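Surface-associated protein CshB (Streptococcus gordonii, PDB 6YZG) acts as a cell-wall-anchored streptococcal surface adhesin, probably binding fibronectin, of which this chain is non-repetitive domain 2, a ligand-binding fold. Local coordinates at the interface of chains A and B. Sequence-based numbering; all coordinates share one arbitrary frame. Chains: chain A/B, Surface-associated protein CshB.

The interface of chains A and B. Residues chain A 119-121, 151-155, 199, 207, 210; chain B 248-252, 256.
A:Trp121 takes the crowded position, CG between its backbone N and carbonyl carbon (chi1 66°), which lays the indole alongside B:Val250, whose CG1 stands anti to its own backbone N (chi1 165°). The flat ring thus receives a branched aliphatic group on one face: B:Val250 CB sits 3.8 Å from the centroid of the five-membered ring, a CH-pi contact. B:Phe248, its CG anti to the backbone N, crosses the indole obliquely and meets A:Trp121 CZ2 at its edge.

Strand 245-252 of chain B is inserted between strands 119-131 and 153-158 of chain A, antiparallel to both, so its successive peptides bond alternately to one neighbour and the other. B:Val250 N donates to A:Trp121 O at 2.8 Å, nearly straight at 177°, while B:Ala251 N reaches a lone pair of A:Phe153 O at 3.0 Å. Two residues back along the strand, on the same side, A:Ile155 N donates to B:Tyr249 O at 2.8 Å.

B:Ala251 suits a tight place: its small CB fits against the indole rim of A:Trp207, 3.4 Å from CZ3, with A:Ile199 CD1 beside it. A:Tyr210 OH fixes the A:Asn120 amide by donating to a lone pair of OD1 at 2.8 Å, and the same OD1 shares a water with A:Trp121 O. The bent B:Gln256 chain lets NE2 donate to B:Ser252 OG at 2.9 Å, the side chain as a whole crossing that of A:Glu152 at about a right angle.

Whether the adhesin forms this dimer on the cell cannot be told from the crystal alone, but here a two-fold symmetric strand exchange completes each sheet with a partner's strand and joins the two copies through continuous main-chain hydrogen bonding.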
ATOM      1  N   THR A 119     -16.043  -5.905  -5.283  1.00  9.52           N
ATOM      2  CA  THR A 119     -17.441  -5.459  -5.115  1.00  8.89           C
ATOM      3  C   THR A 119     -17.633  -3.992  -5.432  1.00  9.09           C
ATOM      4  O   THR A 119     -16.699  -3.232  -5.544  1.00  9.72           O
ATOM      5  CB  THR A 119     -17.960  -5.759  -3.706  1.00 10.14           C
ATOM      6  OG1 THR A 119     -17.254  -4.913  -2.803  1.00 11.40           O
ATOM      7  CG2 THR A 119     -17.820  -7.216  -3.330  1.00 10.62           C
ATOM      8  N   ASN A 120     -18.892  -3.628  -5.542  1.00  8.01           N
ATOM      9  CA  ASN A 120     -19.370  -2.253  -5.763  1.00  7.85           C
ATOM     10  C   ASN A 120     -20.642  -2.158  -4.931  1.00  8.23           C
ATOM     11  O   ASN A 120     -21.664  -2.813  -5.215  1.00  8.68           O
ATOM     12  CB  ASN A 120     -19.658  -2.027  -7.245  1.00  9.29           C
ATOM     13  CG  ASN A 120     -20.289  -0.697  -7.580  1.00  9.58           C
ATOM     14  OD1 ASN A 120     -20.003   0.324  -6.979  1.00  9.85           O
ATOM     15  ND2 ASN A 120     -21.076  -0.679  -8.665  1.00 11.31           N
ATOM     16  N   TRP A 121     -20.540  -1.426  -3.822  1.00  8.13           N
ATOM     17  CA  TRP A 121     -21.615  -1.439  -2.796  1.00  7.94           C
ATOM     18  C   TRP A 121     -21.731  -0.082  -2.146  1.00  8.38           C
ATOM     19  O   TRP A 121     -20.785   0.735  -2.202  1.00  8.35           O
ATOM     20  CB  TRP A 121     -21.399  -2.541  -1.740  1.00  8.47           C
ATOM     21  CG  TRP A 121     -20.203  -2.363  -0.878  1.00  8.99           C
ATOM     22  CD1 TRP A 121     -18.915  -2.744  -1.135  1.00  8.68           C
ATOM     23  CD2 TRP A 121     -20.135  -1.846   0.465  1.00  8.74           C
ATOM     24  NE1 TRP A 121     -18.094  -2.551  -0.063  1.00 10.44           N
ATOM     25  CE2 TRP A 121     -18.826  -1.992   0.945  1.00  9.55           C
ATOM     26  CE3 TRP A 121     -21.106  -1.331   1.330  1.00  9.47           C
ATOM     27  CZ2 TRP A 121     -18.436  -1.631   2.238  1.00  9.92           C
ATOM     28  CZ3 TRP A 121     -20.717  -0.953   2.606  1.00 10.08           C
ATOM     29  CH2 TRP A 121     -19.416  -1.105   3.041  1.00 10.81           C
ATOM     30  N   GLY A 151      -6.997   2.254  -7.852  1.00 16.99           N
ATOM     31  CA  GLY A 151      -8.220   1.614  -8.347  1.00 16.33           C
ATOM     32  C   GLY A 151      -9.185   1.192  -7.275  1.00 13.74           C
ATOM     33  O   GLY A 151     -10.091   0.446  -7.591  1.00 15.63           O
ATOM     34  N   GLU A 152      -8.976   1.638  -6.050  1.00 12.25           N
ATOM     35  CA  GLU A 152      -9.839   1.247  -4.899  1.00 11.72           C
ATOM     36  C   GLU A 152     -10.523   2.527  -4.417  1.00 12.25           C
ATOM     37  O   GLU A 152      -9.830   3.477  -4.088  1.00 13.53           O
ATOM     38  CB  GLU A 152      -9.091   0.557  -3.753  1.00 14.56           C
ATOM     39  CG  GLU A 152      -8.411  -0.736  -4.203  1.00 15.38           C
ATOM     40  CD  GLU A 152      -7.583  -1.427  -3.131  1.00 18.78           C
ATOM     41  OE1 GLU A 152      -6.753  -0.737  -2.516  1.00 20.45           O
ATOM     42  OE2 GLU A 152      -7.780  -2.620  -2.898  1.00 24.81           O
ATOM     43  N   PHE A 153     -11.857   2.565  -4.414  1.00 10.15           N
ATOM     44  CA  PHE A 153     -12.620   3.799  -4.153  1.00  9.62           C
ATOM     45  C   PHE A 153     -13.433   3.657  -2.883  1.00  9.44           C
ATOM     46  O   PHE A 153     -14.201   2.687  -2.723  1.00 10.68           O
ATOM     47  CB  PHE A 153     -13.544   4.097  -5.343  1.00 10.06           C
ATOM     48  CG  PHE A 153     -12.877   4.084  -6.711  1.00 11.50           C
ATOM     49  CD1 PHE A 153     -11.616   4.617  -6.899  1.00 13.04           C
ATOM     50  CD2 PHE A 153     -13.494   3.467  -7.748  1.00 14.37           C
ATOM     51  CE1 PHE A 153     -11.023   4.580  -8.145  1.00 13.72           C
ATOM     52  CE2 PHE A 153     -12.879   3.332  -8.989  1.00 16.60           C
ATOM     53  CZ  PHE A 153     -11.684   3.981  -9.204  1.00 14.84           C
ATOM     54  N   ALA A 154     -13.348   4.682  -2.031  1.00  8.66           N
ATOM     55  CA  ALA A 154     -14.311   4.888  -0.923  1.00  8.73           C
ATOM     56  C   ALA A 154     -14.748   6.347  -0.976  1.00  8.52           C
ATOM     57  O   ALA A 154     -13.917   7.264  -1.024  1.00  9.15           O
ATOM     58  CB  ALA A 154     -13.710   4.497   0.399  1.00 10.35           C
ATOM     59  N   ILE A 155     -16.057   6.524  -0.968  1.00  7.74           N
ATOM     60  CA  ILE A 155     -16.700   7.851  -1.137  1.00  7.64           C
ATOM     61  C   ILE A 155     -17.614   8.047   0.068  1.00  7.44           C
ATOM     62  O   ILE A 155     -18.386   7.139   0.395  1.00  8.09           O
ATOM     63  CB  ILE A 155     -17.498   7.936  -2.450  1.00  8.00           C
ATOM     64  CG1 ILE A 155     -16.560   7.734  -3.649  1.00  9.66           C
ATOM     65  CG2 ILE A 155     -18.247   9.250  -2.532  1.00  9.19           C
ATOM     66  CD1 ILE A 155     -17.306   7.397  -4.925  1.00 10.74           C
ATOM     67  N   ILE A 199     -11.369  -3.714 -11.830  1.00 12.39           N
ATOM     68  CA  ILE A 199     -12.479  -2.777 -11.672  1.00 12.36           C
ATOM     69  C   ILE A 199     -12.820  -2.157 -13.053  1.00 12.60           C
ATOM     70  O   ILE A 199     -13.994  -2.072 -13.409  1.00 12.81           O
ATOM     71  CB  ILE A 199     -12.180  -1.763 -10.565  1.00 13.17           C
ATOM     72  CG1 ILE A 199     -13.475  -0.982 -10.342  1.00 12.14           C
ATOM     73  CG2 ILE A 199     -11.037  -0.840 -10.879  1.00 13.65           C
ATOM     74  CD1 ILE A 199     -13.518  -0.302  -8.991  1.00 14.36           C
ATOM     75  N   TRP A 207     -16.252   4.400 -14.185  1.00 11.87           N
ATOM     76  CA  TRP A 207     -15.457   4.536 -12.948  1.00 11.42           C
ATOM     77  C   TRP A 207     -14.811   5.901 -12.932  1.00 10.69           C
ATOM     78  O   TRP A 207     -14.474   6.379 -11.846  1.00 11.34           O
ATOM     79  CB  TRP A 207     -14.412   3.413 -12.882  1.00 11.71           C
ATOM     80  CG  TRP A 207     -15.089   2.090 -12.876  1.00 10.31           C
ATOM     81  CD1 TRP A 207     -15.191   1.226 -13.935  1.00 10.70           C
ATOM     82  CD2 TRP A 207     -15.945   1.539 -11.852  1.00 10.55           C
ATOM     83  NE1 TRP A 207     -15.961   0.179 -13.586  1.00 10.27           N
ATOM     84  CE2 TRP A 207     -16.437   0.284 -12.297  1.00 10.83           C
ATOM     85  CE3 TRP A 207     -16.308   1.938 -10.550  1.00 10.58           C
ATOM     86  CZ2 TRP A 207     -17.263  -0.550 -11.564  1.00 11.41           C
ATOM     87  CZ3 TRP A 207     -17.111   1.121  -9.826  1.00 10.78           C
ATOM     88  CH2 TRP A 207     -17.623  -0.087 -10.306  1.00 11.39           C
ATOM     89  N   TYR A 210     -16.640   8.026 -10.686  1.00  9.36           N
ATOM     90  CA  TYR A 210     -16.489   7.819  -9.213  1.00 10.59           C
ATOM     91  C   TYR A 210     -15.458   8.803  -8.686  1.00 11.26           C
ATOM     92  O   TYR A 210     -15.465   9.049  -7.486  1.00 11.68           O
ATOM     93  CB  TYR A 210     -16.117   6.379  -8.890  1.00  9.75           C
ATOM     94  CG  TYR A 210     -17.270   5.420  -8.759  1.00  8.73           C
ATOM     95  CD1 TYR A 210     -18.290   5.344  -9.694  1.00  8.94           C
ATOM     96  CD2 TYR A 210     -17.341   4.557  -7.683  1.00  8.91           C
ATOM     97  CE1 TYR A 210     -19.326   4.455  -9.537  1.00  9.87           C
ATOM     98  CE2 TYR A 210     -18.362   3.641  -7.525  1.00  9.53           C
ATOM     99  CZ  TYR A 210     -19.375   3.598  -8.443  1.00  9.39           C
ATOM    100  OH  TYR A 210     -20.391   2.667  -8.370  1.00  9.94           O
TER
ATOM    101  N   PHE B 248     -21.874   5.911   2.541  1.00  7.58           N
ATOM    102  CA  PHE B 248     -20.548   5.345   2.351  1.00  7.98           C
ATOM    103  C   PHE B 248     -20.641   4.420   1.160  1.00  7.67           C
ATOM    104  O   PHE B 248     -21.496   3.512   1.162  1.00  8.41           O
ATOM    105  CB  PHE B 248     -20.103   4.598   3.598  1.00  8.64           C
ATOM    106  CG  PHE B 248     -18.729   3.963   3.510  1.00  8.79           C
ATOM    107  CD1 PHE B 248     -17.585   4.734   3.585  1.00 10.52           C
ATOM    108  CD2 PHE B 248     -18.586   2.600   3.309  1.00  9.23           C
ATOM    109  CE1 PHE B 248     -16.317   4.145   3.565  1.00 12.08           C
ATOM    110  CE2 PHE B 248     -17.308   2.036   3.297  1.00 10.08           C
ATOM    111  CZ  PHE B 248     -16.184   2.812   3.381  1.00 10.82           C
ATOM    112  N   TYR B 249     -19.742   4.621   0.194  1.00  7.58           N
ATOM    113  CA  TYR B 249     -19.807   3.852  -1.076  1.00  7.84           C
ATOM    114  C   TYR B 249     -18.424   3.325  -1.396  1.00  8.18           C
ATOM    115  O   TYR B 249     -17.439   4.067  -1.240  1.00  8.62           O
ATOM    116  CB  TYR B 249     -20.299   4.713  -2.241  1.00  8.66           C
ATOM    117  CG  TYR B 249     -21.657   5.301  -2.000  1.00  8.08           C
ATOM    118  CD1 TYR B 249     -21.803   6.530  -1.371  1.00  8.23           C
ATOM    119  CD2 TYR B 249     -22.811   4.648  -2.428  1.00  9.18           C
ATOM    120  CE1 TYR B 249     -23.059   7.053  -1.101  1.00  8.74           C
ATOM    121  CE2 TYR B 249     -24.058   5.144  -2.151  1.00  9.64           C
ATOM    122  CZ  TYR B 249     -24.183   6.347  -1.492  1.00  9.04           C
ATOM    123  OH  TYR B 249     -25.435   6.896  -1.268  1.00 12.04           O
ATOM    124  N   VAL B 250     -18.362   2.090  -1.838  1.00  7.74           N
ATOM    125  CA  VAL B 250     -17.074   1.422  -2.115  1.00  8.01           C
ATOM    126  C   VAL B 250     -17.137   0.746  -3.465  1.00  8.46           C
ATOM    127  O   VAL B 250     -18.092   0.068  -3.793  1.00  9.30           O
ATOM    128  CB  VAL B 250     -16.740   0.380  -1.052  1.00  9.22           C
ATOM    129  CG1 VAL B 250     -15.640  -0.573  -1.480  1.00  9.88           C
ATOM    130  CG2 VAL B 250     -16.482   1.025   0.299  1.00 10.77           C
ATOM    131  N   ALA B 251     -16.047   0.829  -4.205  1.00  9.16           N
ATOM    132  CA  ALA B 251     -15.832  -0.115  -5.335  1.00 10.06           C
ATOM    133  C   ALA B 251     -14.369  -0.488  -5.274  1.00  8.69           C
ATOM    134  O   ALA B 251     -13.505   0.395  -5.259  1.00  9.79           O
ATOM    135  CB  ALA B 251     -16.289   0.455  -6.626  1.00 10.51           C
ATOM    136  N   SER B 252     -14.064  -1.772  -5.225  1.00  9.44           N
ATOM    137  CA  SER B 252     -12.679  -2.211  -4.984  1.00 10.66           C
ATOM    138  C   SER B 252     -12.506  -3.634  -5.484  1.00 10.47           C
ATOM    139  O   SER B 252     -13.373  -4.507  -5.217  1.00 10.80           O
ATOM    140  CB  SER B 252     -12.399  -2.115  -3.508  1.00 11.91           C
ATOM    141  OG  SER B 252     -11.063  -2.522  -3.243  1.00 14.29           O
ATOM    142  N   GLN B 256     -12.740  -2.481   1.239  1.00 11.16           N
ATOM    143  CA  GLN B 256     -12.550  -1.254   2.014  1.00 12.19           C
ATOM    144  C   GLN B 256     -13.398  -1.394   3.259  1.00 15.10           C
ATOM    145  O   GLN B 256     -14.145  -2.347   3.368  1.00 18.21           O
ATOM    146  CB  GLN B 256     -12.931  -0.010   1.204  1.00 11.80           C
ATOM    147  CG  GLN B 256     -12.291   0.071  -0.162  1.00 12.95           C
ATOM    148  CD  GLN B 256     -10.787  -0.052  -0.129  1.00 13.95           C
ATOM    149  OE1 GLN B 256     -10.044   0.653   0.616  1.00 15.80           O
ATOM    150  NE2 GLN B 256     -10.266  -0.947  -0.946  1.00 12.00           N
TER
HETATM  151  O   HOH W   1     -20.483   2.005  -4.756  1.00  8.84           O
HETATM  152  O   HOH W   2     -15.376  -3.776   0.461  1.00 11.48           O